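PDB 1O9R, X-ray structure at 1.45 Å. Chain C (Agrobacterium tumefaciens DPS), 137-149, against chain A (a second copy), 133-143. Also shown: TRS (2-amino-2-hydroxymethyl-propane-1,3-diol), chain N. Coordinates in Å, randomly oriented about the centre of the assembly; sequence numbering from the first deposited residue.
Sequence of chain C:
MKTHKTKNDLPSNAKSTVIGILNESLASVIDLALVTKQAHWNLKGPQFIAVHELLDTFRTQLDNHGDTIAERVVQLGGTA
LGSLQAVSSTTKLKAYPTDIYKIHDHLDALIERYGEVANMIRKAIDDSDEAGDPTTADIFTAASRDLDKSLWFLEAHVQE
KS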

# COMPACT_ATOMS: atom_id res chain seq x y z
N ALA C 137 -0.44 14.25 31.20
CA ALA C 137 -1.88 14.52 31.09
C ALA C 137 -2.30 14.35 29.61
O ALA C 137 -3.43 13.87 29.46
CB ALA C 137 -2.23 15.94 31.56
N ASP C 138 -1.47 14.68 28.66
CA ASP C 138 -1.91 14.49 27.25
C ASP C 138 -1.98 13.02 26.86
O ASP C 138 -2.88 12.63 26.08
CB ASP C 138 -0.85 15.18 26.38
CG ASP C 138 -1.24 15.19 24.90
OD1 ASP C 138 -0.53 14.44 24.14
OD2 ASP C 138 -2.13 15.97 24.57
N ILE C 139 -1.10 12.19 27.42
CA ILE C 139 -1.21 10.72 27.19
C ILE C 139 -2.58 10.25 27.68
O ILE C 139 -3.32 9.50 27.03
CB ILE C 139 -0.06 9.99 27.91
CG1 ILE C 139 1.22 10.34 27.16
CG2 ILE C 139 -0.32 8.50 28.10
CD1 ILE C 139 2.49 9.89 27.93
N PHE C 140 -2.97 10.70 28.91
CA PHE C 140 -4.28 10.29 29.43
C PHE C 140 -5.39 10.93 28.61
O PHE C 140 -6.45 10.26 28.55
CB PHE C 140 -4.40 10.69 30.90
CG PHE C 140 -3.65 9.79 31.84
CD1 PHE C 140 -2.71 10.32 32.72
CD2 PHE C 140 -3.97 8.44 31.89
CE1 PHE C 140 -2.04 9.43 33.58
CE2 PHE C 140 -3.32 7.59 32.76
CZ PHE C 140 -2.37 8.12 33.63
N THR C 141 -5.23 12.11 28.07
CA THR C 141 -6.29 12.74 27.26
C THR C 141 -6.55 11.98 25.97
O THR C 141 -7.72 11.76 25.64
CB THR C 141 -5.89 14.20 27.02
OG1 THR C 141 -5.83 14.89 28.29
CG2 THR C 141 -7.00 14.88 26.20
N ALA C 142 -5.44 11.53 25.39
CA ALA C 142 -5.63 10.73 24.15
C ALA C 142 -6.34 9.43 24.47
O ALA C 142 -7.23 8.99 23.73
CB ALA C 142 -4.26 10.44 23.51
N ALA C 143 -5.99 8.79 25.61
CA ALA C 143 -6.69 7.58 25.99
C ALA C 143 -8.15 7.83 26.30
O ALA C 143 -9.03 7.04 26.00
CB ALA C 143 -5.96 6.99 27.22
N SER C 144 -8.41 8.98 27.00
CA SER C 144 -9.79 9.35 27.32
C SER C 144 -10.67 9.51 26.09
O SER C 144 -11.84 9.09 26.12
CB SER C 144 -9.75 10.60 28.19
OG SER C 144 -11.07 11.09 28.42
N ARG C 145 -10.09 10.11 25.05
CA ARG C 145 -10.94 10.25 23.84
C ARG C 145 -11.33 8.88 23.30
O ARG C 145 -12.54 8.75 22.95
CB ARG C 145 -10.13 11.03 22.81
CG ARG C 145 -10.22 12.51 23.14
CD ARG C 145 -9.59 13.43 22.17
NE ARG C 145 -10.09 13.21 20.80
CZ ARG C 145 -9.49 13.83 19.80
NH1 ARG C 145 -8.47 14.65 19.91
NH2 ARG C 145 -9.99 13.51 18.58
N ASP C 146 -10.40 7.92 23.24
CA ASP C 146 -10.83 6.61 22.73
C ASP C 146 -11.73 5.88 23.71
O ASP C 146 -12.66 5.22 23.27
CB ASP C 146 -9.59 5.79 22.39
CG ASP C 146 -8.91 6.27 21.11
OD1 ASP C 146 -7.69 6.02 20.95
OD2 ASP C 146 -9.57 6.88 20.23
N LEU C 147 -11.47 5.96 25.04
CA LEU C 147 -12.33 5.26 26.01
C LEU C 147 -13.75 5.82 26.02
O LEU C 147 -14.69 5.05 26.10
CB LEU C 147 -11.70 5.37 27.42
CG LEU C 147 -10.58 4.32 27.63
CD1 LEU C 147 -9.64 4.81 28.73
CD2 LEU C 147 -11.20 2.96 27.93
N ASP C 148 -13.88 7.15 25.95
CA ASP C 148 -15.22 7.74 25.93
C ASP C 148 -15.95 7.37 24.66
O ASP C 148 -17.18 7.16 24.69
CB ASP C 148 -15.16 9.25 26.12
CG ASP C 148 -14.94 9.67 27.55
OD1 ASP C 148 -15.01 10.89 27.78
OD2 ASP C 148 -14.72 8.82 28.45
N LYS C 149 -15.25 7.28 23.52
CA LYS C 149 -15.94 6.86 22.28
C LYS C 149 -16.30 5.40 22.33
O LYS C 149 -17.39 5.06 21.87
CB LYS C 149 -14.97 7.15 21.09
CG LYS C 149 -15.64 6.73 19.74
CD LYS C 149 -14.93 7.39 18.56
CE LYS C 149 -15.49 6.75 17.29
NZ LYS C 149 -14.92 7.47 16.09
C TRS N . -3.15 15.66 20.91
C1 TRS N . -2.54 16.44 19.76
C2 TRS N . -2.19 14.52 21.29
C3 TRS N . -4.42 15.13 20.49
N TRS N . -3.26 16.57 22.10
O1 TRS N . -3.40 17.54 19.37
O2 TRS N . -0.90 14.90 21.62
O3 TRS N . -5.06 14.30 21.46
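Chain A, residues 133-143: DPTTADIFTAA

Two copies of the same helix cross almost at right angles in a small, largely polar contact, held by one salt bridge and one hydroxyl pair and joined at its acidic corner by a bound Tris molecule. Chain A enters as a loop residue, Asp A133, and is helical from Pro A134 onward; Asp A133 caps that helix, its OD1 accepting from Thr A136 N at 3.1 Å. Chain C is helical throughout. The axes approach to 9.4 Å with a signed crossing angle of -96°, so the contact is confined to a short patch, and the stretches bury 372 Å² in all. The backbones come nearest where Thr C141 CA lies 5.8 Å from Thr A135 CA.

On chain C the working positions are Thr C141 and, about one turn on, the neighbours Ser C144 and Arg C145. Thr C141 spends its hydroxyl on its own helix, OG1 donating to Ala C137 O at 2.9 Å, and offers its methyl across: CG2 packs 3.4 Å from Asp A138 CB and 4.1 Å from Pro A134 O. Next to it, Ser C144 OG and Thr A135 OG1 hydrogen-bond at 2.8 Å.

Arg C145 covers the most ground. Its CB leaves sideways, yet the chain reaches over to sit as a knob among Thr A135, Asp A138, Ile A139 and Ala A142. Arg C145 CG lies 3.6 Å from Thr A135 CG2; Ile A139 CG1 lies over one guanidinium face, 3.5 Å from Arg C145 NE; and at the edge Arg C145 NH1 donates to Asp A138 OD1 at 3.0 Å, nearly straight at 167°.

Asp C138 OD2 and Asp A138 OD2 stand 4.1 Å apart, a close like-charged pair. Tris, probably from the crystallisation liquor, bridges them: its N donates to Asp A138 OD2 at 2.9 Å and Asp C138 OD2 at 2.8 Å.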

# COMPACT_ATOMS: atom_id res chain seq x y z
N ASP A 133 -13.78 20.01 31.33
CA ASP A 133 -13.79 18.90 30.35
C ASP A 133 -12.57 18.98 29.46
O ASP A 133 -12.65 19.44 28.26
CB ASP A 133 -15.10 18.96 29.57
CG ASP A 133 -15.30 17.78 28.62
OD1 ASP A 133 -14.38 16.93 28.56
OD2 ASP A 133 -16.37 17.75 27.97
N PRO A 134 -11.40 18.60 29.90
CA PRO A 134 -10.21 18.66 29.06
C PRO A 134 -10.30 17.69 27.89
O PRO A 134 -9.59 17.97 26.90
CB PRO A 134 -9.05 18.31 30.00
CG PRO A 134 -9.63 17.94 31.28
CD PRO A 134 -11.11 18.16 31.29
N THR A 135 -11.07 16.63 27.92
CA THR A 135 -11.20 15.73 26.77
C THR A 135 -11.84 16.46 25.61
O THR A 135 -11.37 16.47 24.46
CB THR A 135 -11.94 14.47 27.15
OG1 THR A 135 -11.09 13.84 28.15
CG2 THR A 135 -12.15 13.53 25.98
N THR A 136 -12.93 17.19 25.88
CA THR A 136 -13.58 17.96 24.86
C THR A 136 -12.67 19.12 24.47
O THR A 136 -12.53 19.47 23.29
CB THR A 136 -14.90 18.59 25.36
OG1 THR A 136 -15.77 17.51 25.57
CG2 THR A 136 -15.43 19.59 24.30
N ALA A 137 -11.95 19.76 25.41
CA ALA A 137 -11.05 20.84 25.03
C ALA A 137 -9.98 20.31 24.06
O ALA A 137 -9.60 21.07 23.17
CB ALA A 137 -10.40 21.50 26.27
N ASP A 138 -9.53 19.07 24.23
CA ASP A 138 -8.52 18.54 23.30
C ASP A 138 -9.09 18.35 21.91
O ASP A 138 -8.35 18.60 20.93
CB ASP A 138 -8.10 17.18 23.89
CG ASP A 138 -6.93 16.59 23.09
OD1 ASP A 138 -7.14 15.57 22.39
OD2 ASP A 138 -5.84 17.17 23.16
N ILE A 139 -10.35 17.99 21.80
CA ILE A 139 -11.00 17.85 20.47
C ILE A 139 -10.97 19.22 19.80
O ILE A 139 -10.67 19.35 18.59
CB ILE A 139 -12.44 17.33 20.64
CG1 ILE A 139 -12.36 15.82 20.95
CG2 ILE A 139 -13.27 17.58 19.36
CD1 ILE A 139 -13.70 15.27 21.47
N PHE A 140 -11.29 20.29 20.58
CA PHE A 140 -11.30 21.62 19.95
C PHE A 140 -9.86 22.08 19.69
O PHE A 140 -9.62 22.83 18.72
CB PHE A 140 -12.01 22.65 20.87
CG PHE A 140 -13.51 22.56 20.81
CD1 PHE A 140 -14.20 22.34 22.01
CD2 PHE A 140 -14.20 22.74 19.63
CE1 PHE A 140 -15.59 22.30 21.98
CE2 PHE A 140 -15.57 22.68 19.63
CZ PHE A 140 -16.28 22.48 20.82
N THR A 141 -8.85 21.68 20.50
CA THR A 141 -7.49 22.05 20.26
C THR A 141 -6.96 21.45 18.97
O THR A 141 -6.27 22.11 18.19
CB THR A 141 -6.63 21.67 21.45
OG1 THR A 141 -7.11 22.33 22.63
CG2 THR A 141 -5.19 22.16 21.24
N ALA A 142 -7.29 20.18 18.75
CA ALA A 142 -6.85 19.56 17.47
C ALA A 142 -7.49 20.29 16.31
O ALA A 142 -6.82 20.52 15.28
CB ALA A 142 -7.24 18.07 17.48
N ALA A 143 -8.77 20.65 16.44
CA ALA A 143 -9.44 21.39 15.36
C ALA A 143 -8.78 22.72 15.14
O ALA A 143 -8.61 23.23 14.03
CB ALA A 143 -10.95 21.53 15.62